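Local structure of putative DNA helicase (Lactobacillus plantarum, 3DMN) at residues Lys111-Gln125 / Arg143-Ser157. The protein is of unknown function but, as a UvrD-like helicase C-terminal domain of the P-loop NTPase clan, probably forms part of an ATP-driven DNA-unwinding enzyme. Numbering follows the deposited sequence.
Sequences KGLEFDAVIVWNANQ and RAMHELTLVAVGSLS. With ACT (acetate ion), chain B; ACT (acetate ion), chain L; ACT (acetate ion), chain K; ACT (acetate ion), chain G.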
ATOM      1  N   LYS A 111     -11.389  -0.941   7.273  1.00 40.43           N
ATOM      2  CA  LYS A 111     -12.784  -1.124   6.877  1.00 42.30           C
ATOM      3  C   LYS A 111     -13.518   0.206   6.865  1.00 41.25           C
ATOM      4  O   LYS A 111     -13.516   0.928   7.874  1.00 42.39           O
ATOM      5  CB  LYS A 111     -13.472  -2.098   7.856  1.00 42.90           C
ATOM      6  CG  LYS A 111     -14.951  -2.372   7.588  1.00 44.98           C
ATOM      7  CD  LYS A 111     -15.567  -3.141   8.761  1.00 45.69           C
ATOM      8  CE  LYS A 111     -17.010  -3.540   8.465  1.00 48.97           C
ATOM      9  NZ  LYS A 111     -17.879  -3.317   9.660  1.00 50.80           N
ATOM     10  N   GLY A 112     -14.139   0.514   5.731  1.00 41.02           N
ATOM     11  CA  GLY A 112     -14.930   1.734   5.572  1.00 40.80           C
ATOM     12  C   GLY A 112     -14.082   2.975   5.421  1.00 40.02           C
ATOM     13  O   GLY A 112     -14.589   4.088   5.618  1.00 41.60           O
ATOM     14  N   LEU A 113     -12.796   2.796   5.090  1.00 37.99           N
ATOM     15  CA  LEU A 113     -11.875   3.943   5.014  1.00 35.87           C
ATOM     16  C   LEU A 113     -11.391   4.154   3.594  1.00 35.16           C
ATOM     17  O   LEU A 113     -11.248   3.212   2.842  1.00 35.23           O
ATOM     18  CB  LEU A 113     -10.670   3.761   5.940  1.00 36.38           C
ATOM     19  CG  LEU A 113     -10.977   3.613   7.451  1.00 36.50           C
ATOM     20  CD1 LEU A 113      -9.676   3.569   8.250  1.00 36.69           C
ATOM     21  CD2 LEU A 113     -11.913   4.695   7.947  1.00 39.22           C
ATOM     22  N   GLU A 114     -11.159   5.411   3.236  1.00 33.46           N
ATOM     23  CA  GLU A 114     -10.500   5.726   1.960  1.00 32.67           C
ATOM     24  C   GLU A 114      -9.391   6.717   2.308  1.00 31.11           C
ATOM     25  O   GLU A 114      -9.544   7.515   3.246  1.00 31.86           O
ATOM     26  CB  GLU A 114     -11.493   6.334   0.941  1.00 33.27           C
ATOM     27  CG  GLU A 114     -12.329   7.510   1.457  1.00 37.84           C
ATOM     28  CD  GLU A 114     -11.555   8.849   1.601  1.00 40.29           C
ATOM     29  OE1 GLU A 114     -11.939   9.657   2.474  1.00 41.61           O
ATOM     30  OE2 GLU A 114     -10.565   9.083   0.871  1.00 42.34           O
ATOM     31  N   PHE A 115      -8.276   6.639   1.570  1.00 29.83           N
ATOM     32  CA  PHE A 115      -7.149   7.499   1.805  1.00 29.08           C
ATOM     33  C   PHE A 115      -6.721   8.140   0.488  1.00 29.50           C
ATOM     34  O   PHE A 115      -6.855   7.531  -0.570  1.00 31.61           O
ATOM     35  CB  PHE A 115      -5.984   6.658   2.353  1.00 30.72           C
ATOM     36  CG  PHE A 115      -6.343   5.901   3.607  1.00 30.38           C
ATOM     37  CD1 PHE A 115      -6.412   6.561   4.825  1.00 35.11           C
ATOM     38  CD2 PHE A 115      -6.585   4.523   3.558  1.00 34.22           C
ATOM     39  CE1 PHE A 115      -6.737   5.850   5.990  1.00 35.07           C
ATOM     40  CE2 PHE A 115      -6.905   3.810   4.722  1.00 36.21           C
ATOM     41  CZ  PHE A 115      -6.970   4.476   5.922  1.00 35.83           C
ATOM     42  N   ASP A 116      -6.206   9.371   0.559  1.00 29.97           N
ATOM     43  CA  ASP A 116      -5.639  10.043  -0.593  1.00 29.86           C
ATOM     44  C   ASP A 116      -4.564   9.175  -1.255  1.00 30.02           C
ATOM     45  O   ASP A 116      -4.627   8.885  -2.449  1.00 29.83           O
ATOM     46  CB  ASP A 116      -5.014  11.327  -0.060  1.00 30.94           C
ATOM     47  CG  ASP A 116      -4.534  12.243  -1.138  1.00 34.85           C
ATOM     48  OD1 ASP A 116      -5.040  12.158  -2.280  1.00 36.80           O
ATOM     49  OD2 ASP A 116      -3.664  13.087  -0.801  1.00 37.88           O
ATOM     50  N   ALA A 117      -3.593   8.746  -0.457  1.00 28.84           N
ATOM     51  CA  ALA A 117      -2.493   7.905  -0.945  1.00 27.87           C
ATOM     52  C   ALA A 117      -2.375   6.699  -0.021  1.00 28.35           C
ATOM     53  O   ALA A 117      -2.550   6.801   1.210  1.00 28.17           O
ATOM     54  CB  ALA A 117      -1.207   8.691  -0.925  1.00 28.40           C
ATOM     55  N   VAL A 118      -2.075   5.557  -0.624  1.00 28.36           N
ATOM     56  CA  VAL A 118      -1.857   4.340   0.147  1.00 27.52           C
ATOM     57  C   VAL A 118      -0.510   3.780  -0.266  1.00 28.77           C
ATOM     58  O   VAL A 118      -0.186   3.742  -1.449  1.00 28.95           O
ATOM     59  CB  VAL A 118      -2.963   3.269  -0.155  1.00 28.89           C
ATOM     60  CG1 VAL A 118      -2.573   1.896   0.434  1.00 30.19           C
ATOM     61  CG2 VAL A 118      -4.320   3.747   0.444  1.00 29.50           C
ATOM     62  N   ILE A 119       0.227   3.310   0.728  1.00 27.26           N
ATOM     63  CA  ILE A 119       1.399   2.446   0.447  1.00 27.65           C
ATOM     64  C   ILE A 119       1.070   1.054   0.972  1.00 27.78           C
ATOM     65  O   ILE A 119       0.808   0.913   2.167  1.00 28.53           O
ATOM     66  CB  ILE A 119       2.638   2.983   1.136  1.00 27.34           C
ATOM     67  CG1 ILE A 119       2.996   4.375   0.601  1.00 29.20           C
ATOM     68  CG2 ILE A 119       3.857   1.988   0.996  1.00 28.61           C
ATOM     69  CD1 ILE A 119       4.072   5.126   1.486  1.00 28.93           C
ATOM     70  N   VAL A 120       0.995   0.053   0.083  1.00 27.27           N
ATOM     71  CA  VAL A 120       0.743  -1.322   0.499  1.00 26.74           C
ATOM     72  C   VAL A 120       2.059  -1.927   0.942  1.00 27.37           C
ATOM     73  O   VAL A 120       2.985  -2.097   0.151  1.00 28.83           O
ATOM     74  CB  VAL A 120       0.127  -2.168  -0.655  1.00 27.80           C
ATOM     75  CG1 VAL A 120      -0.195  -3.551  -0.166  1.00 26.73           C
ATOM     76  CG2 VAL A 120      -1.126  -1.469  -1.171  1.00 29.25           C
ATOM     77  N   TRP A 121       2.118  -2.313   2.220  1.00 26.99           N
ATOM     78  CA  TRP A 121       3.382  -2.840   2.744  1.00 27.72           C
ATOM     79  C   TRP A 121       3.522  -4.343   2.490  1.00 28.96           C
ATOM     80  O   TRP A 121       2.728  -5.197   2.969  1.00 28.42           O
ATOM     81  CB  TRP A 121       3.544  -2.529   4.259  1.00 28.13           C
ATOM     82  CG  TRP A 121       4.696  -3.239   4.852  1.00 27.78           C
ATOM     83  CD1 TRP A 121       4.656  -4.224   5.825  1.00 30.05           C
ATOM     84  CD2 TRP A 121       6.071  -3.100   4.476  1.00 29.07           C
ATOM     85  NE1 TRP A 121       5.944  -4.672   6.110  1.00 28.63           N
ATOM     86  CE2 TRP A 121       6.823  -4.011   5.277  1.00 27.59           C
ATOM     87  CE3 TRP A 121       6.752  -2.273   3.568  1.00 30.22           C
ATOM     88  CZ2 TRP A 121       8.211  -4.103   5.181  1.00 28.61           C
ATOM     89  CZ3 TRP A 121       8.153  -2.397   3.454  1.00 27.83           C
ATOM     90  CH2 TRP A 121       8.844  -3.308   4.259  1.00 27.84           C
ATOM     91  N   ASN A 122       4.567  -4.655   1.733  1.00 28.25           N
ATOM     92  CA  ASN A 122       5.008  -6.044   1.533  1.00 27.68           C
ATOM     93  C   ASN A 122       3.986  -6.897   0.787  1.00 27.35           C
ATOM     94  O   ASN A 122       3.560  -7.967   1.260  1.00 28.34           O
ATOM     95  CB  ASN A 122       5.502  -6.720   2.801  1.00 27.53           C
ATOM     96  CG  ASN A 122       6.641  -7.694   2.485  1.00 28.17           C
ATOM     97  OD1 ASN A 122       6.963  -7.847   1.311  1.00 29.64           O
ATOM     98  ND2 ASN A 122       7.203  -8.378   3.497  1.00 32.02           N
ATOM     99  N   ALA A 123       3.673  -6.423  -0.402  1.00 27.61           N
ATOM    100  CA  ALA A 123       2.799  -7.117  -1.345  1.00 28.03           C
ATOM    101  C   ALA A 123       3.577  -8.216  -2.080  1.00 28.18           C
ATOM    102  O   ALA A 123       3.642  -8.210  -3.329  1.00 28.50           O
ATOM    103  CB  ALA A 123       2.257  -6.099  -2.383  1.00 29.82           C
ATOM    104  N   ASN A 124       4.144  -9.144  -1.312  1.00 27.59           N
ATOM    105  CA  ASN A 124       5.089 -10.081  -1.882  1.00 28.53           C
ATOM    106  C   ASN A 124       4.491 -11.481  -2.022  1.00 29.14           C
ATOM    107  O   ASN A 124       3.275 -11.682  -1.831  1.00 29.75           O
ATOM    108  CB  ASN A 124       6.397 -10.118  -1.077  1.00 28.00           C
ATOM    109  CG  ASN A 124       6.218 -10.740   0.304  1.00 29.92           C
ATOM    110  OD1 ASN A 124       5.098 -11.037   0.714  1.00 29.55           O
ATOM    111  ND2 ASN A 124       7.339 -10.944   1.027  1.00 29.97           N
ATOM    112  N   GLN A 125       5.320 -12.437  -2.410  1.00 28.40           N
ATOM    113  CA  GLN A 125       4.828 -13.792  -2.666  1.00 29.52           C
ATOM    114  C   GLN A 125       4.414 -14.444  -1.353  1.00 30.46           C
ATOM    115  O   GLN A 125       3.355 -15.090  -1.285  1.00 30.50           O
ATOM    116  CB  GLN A 125       5.975 -14.557  -3.326  1.00 29.92           C
ATOM    117  CG  GLN A 125       5.690 -15.915  -3.665  1.00 33.94           C
ATOM    118  CD  GLN A 125       6.920 -16.498  -4.330  1.00 41.32           C
ATOM    119  OE1 GLN A 125       7.226 -16.164  -5.471  1.00 45.19           O
ATOM    120  NE2 GLN A 125       7.676 -17.295  -3.584  1.00 46.09           N
ATOM    121  N   ARG A 143      -8.461   1.004  -1.379  1.00 29.82           N
ATOM    122  CA  ARG A 143      -8.588   2.078  -0.376  1.00 30.89           C
ATOM    123  C   ARG A 143      -7.955   3.370  -0.877  1.00 29.99           C
ATOM    124  O   ARG A 143      -8.214   4.424  -0.311  1.00 31.24           O
ATOM    125  CB  ARG A 143      -7.925   1.702   0.937  1.00 31.47           C
ATOM    126  CG  ARG A 143      -8.422   0.385   1.519  1.00 34.66           C
ATOM    127  CD  ARG A 143      -9.585   0.600   2.384  1.00 35.87           C
ATOM    128  NE  ARG A 143     -10.143  -0.655   2.884  1.00 40.42           N
ATOM    129  CZ  ARG A 143     -11.433  -0.801   3.160  1.00 41.14           C
ATOM    130  NH1 ARG A 143     -12.267   0.229   2.989  1.00 41.61           N
ATOM    131  NH2 ARG A 143     -11.896  -1.976   3.602  1.00 42.42           N
ATOM    132  N   ALA A 144      -7.079   3.273  -1.891  1.00 28.33           N
ATOM    133  CA  ALA A 144      -6.395   4.475  -2.422  1.00 27.96           C
ATOM    134  C   ALA A 144      -7.279   5.226  -3.369  1.00 28.12           C
ATOM    135  O   ALA A 144      -7.800   4.653  -4.357  1.00 27.80           O
ATOM    136  CB  ALA A 144      -5.098   4.082  -3.202  1.00 28.28           C
HETATM  137  N   MSE A 145      -7.391   6.525  -3.120  1.00 27.99           N
HETATM  138  CA  MSE A 145      -8.215   7.374  -3.972  1.00 29.45           C
HETATM  139  C   MSE A 145      -7.380   7.953  -5.104  1.00 29.26           C
HETATM  140  O   MSE A 145      -7.837   7.969  -6.264  1.00 31.39           O
HETATM  141  CB  MSE A 145      -8.918   8.472  -3.161  1.00 29.97           C
HETATM  142  CG  MSE A 145      -9.923   7.932  -2.185  1.00 30.96           C
HETATM  143 SE   MSE A 145     -11.407   6.920  -3.033  0.60 37.90          SE
HETATM  144  CE  MSE A 145     -10.870   5.066  -2.605  1.00 36.23           C
ATOM    145  N   HIS A 146      -6.170   8.416  -4.798  1.00 28.77           N
ATOM    146  CA  HIS A 146      -5.423   9.262  -5.747  1.00 28.01           C
ATOM    147  C   HIS A 146      -4.017   8.727  -6.083  1.00 28.21           C
ATOM    148  O   HIS A 146      -3.585   8.811  -7.225  1.00 29.52           O
ATOM    149  CB  HIS A 146      -5.387  10.728  -5.252  1.00 29.10           C
ATOM    150  CG  HIS A 146      -6.767  11.292  -4.988  1.00 30.83           C
ATOM    151  ND1 HIS A 146      -7.141  11.862  -3.780  1.00 37.42           N
ATOM    152  CD2 HIS A 146      -7.879  11.310  -5.763  1.00 35.68           C
ATOM    153  CE1 HIS A 146      -8.413  12.217  -3.834  1.00 36.32           C
ATOM    154  NE2 HIS A 146      -8.882  11.906  -5.030  1.00 37.00           N
ATOM    155  N   GLU A 147      -3.331   8.145  -5.098  1.00 27.29           N
ATOM    156  CA  GLU A 147      -1.976   7.598  -5.302  1.00 27.59           C
ATOM    157  C   GLU A 147      -1.889   6.223  -4.647  1.00 27.75           C
ATOM    158  O   GLU A 147      -2.332   6.043  -3.538  1.00 27.59           O
ATOM    159  CB  GLU A 147      -0.945   8.525  -4.659  1.00 30.02           C
ATOM    160  CG  GLU A 147       0.480   8.307  -5.172  1.00 34.07           C
ATOM    161  CD  GLU A 147       0.714   8.953  -6.557  1.00 40.81           C
ATOM    162  OE1 GLU A 147      -0.084   9.843  -6.947  1.00 46.13           O
ATOM    163  OE2 GLU A 147       1.710   8.600  -7.232  1.00 47.95           O
ATOM    164  N   LEU A 148      -1.323   5.279  -5.381  1.00 26.42           N
ATOM    165  CA  LEU A 148      -1.184   3.909  -4.876  1.00 25.96           C
ATOM    166  C   LEU A 148       0.220   3.407  -5.163  1.00 27.78           C
ATOM    167  O   LEU A 148       0.678   3.431  -6.314  1.00 28.11           O
ATOM    168  CB  LEU A 148      -2.225   3.006  -5.539  1.00 26.47           C
ATOM    169  CG  LEU A 148      -2.093   1.506  -5.268  1.00 26.48           C
ATOM    170  CD1 LEU A 148      -2.304   1.200  -3.768  1.00 27.80           C
ATOM    171  CD2 LEU A 148      -3.062   0.664  -6.192  1.00 27.09           C
ATOM    172  N   THR A 149       0.872   2.925  -4.109  1.00 26.92           N
ATOM    173  CA  THR A 149       2.254   2.419  -4.195  1.00 26.77           C
ATOM    174  C   THR A 149       2.215   1.053  -3.560  1.00 27.55           C
ATOM    175  O   THR A 149       1.595   0.862  -2.545  1.00 28.02           O
ATOM    176  CB  THR A 149       3.242   3.291  -3.365  1.00 27.25           C
ATOM    177  OG1 THR A 149       3.255   4.617  -3.882  1.00 28.29           O
ATOM    178  CG2 THR A 149       4.673   2.705  -3.463  1.00 30.04           C
ATOM    179  N   LEU A 150       2.888   0.091  -4.190  1.00 27.28           N
ATOM    180  CA  LEU A 150       3.059  -1.258  -3.596  1.00 27.57           C
ATOM    181  C   LEU A 150       4.531  -1.504  -3.441  1.00 27.94           C
ATOM    182  O   LEU A 150       5.294  -1.385  -4.402  1.00 29.36           O
ATOM    183  CB  LEU A 150       2.439  -2.383  -4.453  1.00 28.59           C
ATOM    184  CG  LEU A 150       0.918  -2.448  -4.511  1.00 29.04           C
ATOM    185  CD1 LEU A 150       0.365  -1.374  -5.402  1.00 31.77           C
ATOM    186  CD2 LEU A 150       0.532  -3.820  -5.116  1.00 31.38           C
ATOM    187  N   VAL A 151       4.915  -1.899  -2.232  1.00 26.84           N
ATOM    188  CA  VAL A 151       6.316  -2.291  -1.953  1.00 27.14           C
ATOM    189  C   VAL A 151       6.348  -3.755  -1.632  1.00 27.99           C
ATOM    190  O   VAL A 151       5.597  -4.200  -0.785  1.00 27.88           O
ATOM    191  CB  VAL A 151       6.937  -1.464  -0.773  1.00 27.80           C
ATOM    192  CG1 VAL A 151       8.369  -1.933  -0.461  1.00 29.25           C
ATOM    193  CG2 VAL A 151       6.935   0.036  -1.090  1.00 28.21           C
ATOM    194  N   ALA A 152       7.228  -4.516  -2.299  1.00 27.13           N
ATOM    195  CA  ALA A 152       7.301  -5.970  -2.040  1.00 27.57           C
ATOM    196  C   ALA A 152       8.723  -6.275  -1.659  1.00 28.83           C
ATOM    197  O   ALA A 152       9.640  -5.739  -2.269  1.00 30.16           O
ATOM    198  CB  ALA A 152       6.935  -6.767  -3.327  1.00 29.53           C
ATOM    199  N   VAL A 153       8.896  -7.140  -0.673  1.00 26.26           N
ATOM    200  CA  VAL A 153      10.231  -7.600  -0.251  1.00 27.40           C
ATOM    201  C   VAL A 153      10.406  -9.013  -0.810  1.00 28.00           C
ATOM    202  O   VAL A 153       9.662  -9.960  -0.450  1.00 28.69           O
ATOM    203  CB  VAL A 153      10.349  -7.641   1.263  1.00 27.93           C
ATOM    204  CG1 VAL A 153      11.732  -8.208   1.656  1.00 29.47           C
ATOM    205  CG2 VAL A 153      10.195  -6.211   1.810  1.00 29.89           C
ATOM    206  N   GLY A 154      11.369  -9.152  -1.705  1.00 26.87           N
ATOM    207  CA  GLY A 154      11.698 -10.439  -2.307  1.00 28.31           C
ATOM    208  C   GLY A 154      11.175 -10.481  -3.718  1.00 29.41           C
ATOM    209  O   GLY A 154      11.822 -10.020  -4.657  1.00 29.07           O
ATOM    210  N   SER A 155       9.959 -11.011  -3.866  1.00 29.57           N
ATOM    211  CA  SER A 155       9.295 -11.097  -5.166  1.00 29.03           C
ATOM    212  C   SER A 155       7.914 -10.505  -5.075  1.00 29.44           C
ATOM    213  O   SER A 155       7.299 -10.550  -4.019  1.00 29.49           O
ATOM    214  CB  SER A 155       9.115 -12.550  -5.609  1.00 29.42           C
ATOM    215  OG  SER A 155      10.392 -13.133  -5.925  1.00 31.86           O
ATOM    216  N   LEU A 156       7.451  -9.954  -6.189  1.00 28.60           N
ATOM    217  CA  LEU A 156       6.081  -9.441  -6.228  1.00 29.01           C
ATOM    218  C   LEU A 156       5.076 -10.583  -6.064  1.00 29.11           C
ATOM    219  O   LEU A 156       5.268 -11.692  -6.564  1.00 30.21           O
ATOM    220  CB  LEU A 156       5.851  -8.695  -7.549  1.00 28.63           C
ATOM    221  CG  LEU A 156       4.558  -7.884  -7.647  1.00 29.53           C
ATOM    222  CD1 LEU A 156       4.470  -6.755  -6.607  1.00 29.39           C
ATOM    223  CD2 LEU A 156       4.436  -7.337  -9.083  1.00 30.45           C
ATOM    224  N   SER A 157       3.954 -10.279  -5.387  1.00 29.06           N
ATOM    225  CA  SER A 157       2.889 -11.274  -5.257  1.00 29.30           C
ATOM    226  C   SER A 157       2.562 -11.888  -6.636  1.00 27.87           C
ATOM    227  O   SER A 157       2.321 -11.144  -7.605  1.00 29.69           O
ATOM    228  CB  SER A 157       1.623 -10.591  -4.730  1.00 28.77           C
ATOM    229  OG  SER A 157       0.548 -11.525  -4.902  1.00 30.08           O
TER
HETATM  230  C   ACT B   1       8.712 -13.303  -1.243  1.00 14.08           C
HETATM  231  O   ACT B   1       8.277 -12.649  -2.194  1.00 19.21           O
HETATM  232  OXT ACT B   1       7.965 -13.901  -0.450  1.00 20.28           O
HETATM  233  CH3 ACT B   1      10.111 -13.290  -1.118  1.00 14.73           C
HETATM  234  C   ACT L  11      10.354  -9.963   4.243  1.00 30.41           C
HETATM  235  O   ACT L  11      10.179  -9.036   5.076  1.00 31.28           O
HETATM  236  OXT ACT L  11       9.470 -10.200   3.387  1.00 27.43           O
HETATM  237  CH3 ACT L  11      11.614 -10.778   4.272  1.00 30.00           C
HETATM  238  C   ACT K  10       6.733  -7.695   7.020  1.00 27.22           C
HETATM  239  O   ACT K  10       6.606  -6.776   7.936  1.00 28.18           O
HETATM  240  OXT ACT K  10       5.783  -7.975   6.215  1.00 24.55           O
HETATM  241  CH3 ACT K  10       8.000  -8.460   6.851  1.00 29.07           C
HETATM  242  C   ACT G   6      -8.846  -3.750   3.764  1.00 35.33           C
HETATM  243  O   ACT G   6     -10.009  -3.504   4.160  1.00 35.84           O
HETATM  244  OXT ACT G   6      -8.159  -2.780   3.449  1.00 36.05           O
HETATM  245  CH3 ACT G   6      -8.345  -5.141   3.663  1.00 34.97           C
HETATM  246  O   HOH W   1     -14.901  -1.570   3.901  1.00 43.25           O
HETATM  247  O   HOH W   2       1.479   6.114  -2.393  1.00 18.54           O
HETATM  248  O   HOH W   3       9.955 -15.798  -5.945  1.00 26.48           O
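Val118 and Val120 pair with Leu148 and Leu150 as neighbouring parallel strands, 118-121 beside 147-153, joined by alternating backbone bonds such as Val120 N to Thr149 O (2.8 Å). At Asp116 a beta bulge shifts the register by one, and Asp116 O takes both His146 N and Glu147 N.

Branched apolar residues fill much of both faces. On one, Val118 CG2 rests on Ala144 CB (3.7 Å), whose small size leaves room for it, and Leu148 and Leu150 continue toward helix 9-16. On the other, covered by helix 43-59, Ile119 lies alongside Val151, and Trp121, which touches Val50, meets Val151 CG1 obliquely through CZ3.

Polar side chains tie the ends. His146 ND1 donates to Asp116 OD1 (2.6 Å), which lies in the imidazole plane; the donor meets the anti side of the carboxylate, 21° out of its plane, and Thr63 N holds OD2. Met145 CB sits over the ring. At the far end two asparagines serve as backbone mimics: Asn122 OD1 accepts from Val153 N (2.9 Å), and Asn124 ND2, its amide in plane with the acceptor, gives to Val153 O (2.9 Å), while Asn124 OD1 accepts from Asn127 N, fixing the amide at both ends.

Arg143, bent at chi2 (-89°), carries its guanidinium to the 111-113 loop, where NH1 meets a lone pair of Leu113 O (3.2 Å). NE and NH2 grip an acetate, probably from the crystallisation liquor, and NH2 shares a water with Gly112 N. A leucine in its place would probably leave Leu113 O without this donor and the loop without its water-mediated tie.

The two strands are the paired strands of a beta-alpha-beta unit, its crossover running through helix 134-141, central to the parallel sheet of a P-loop NTPase-like fold.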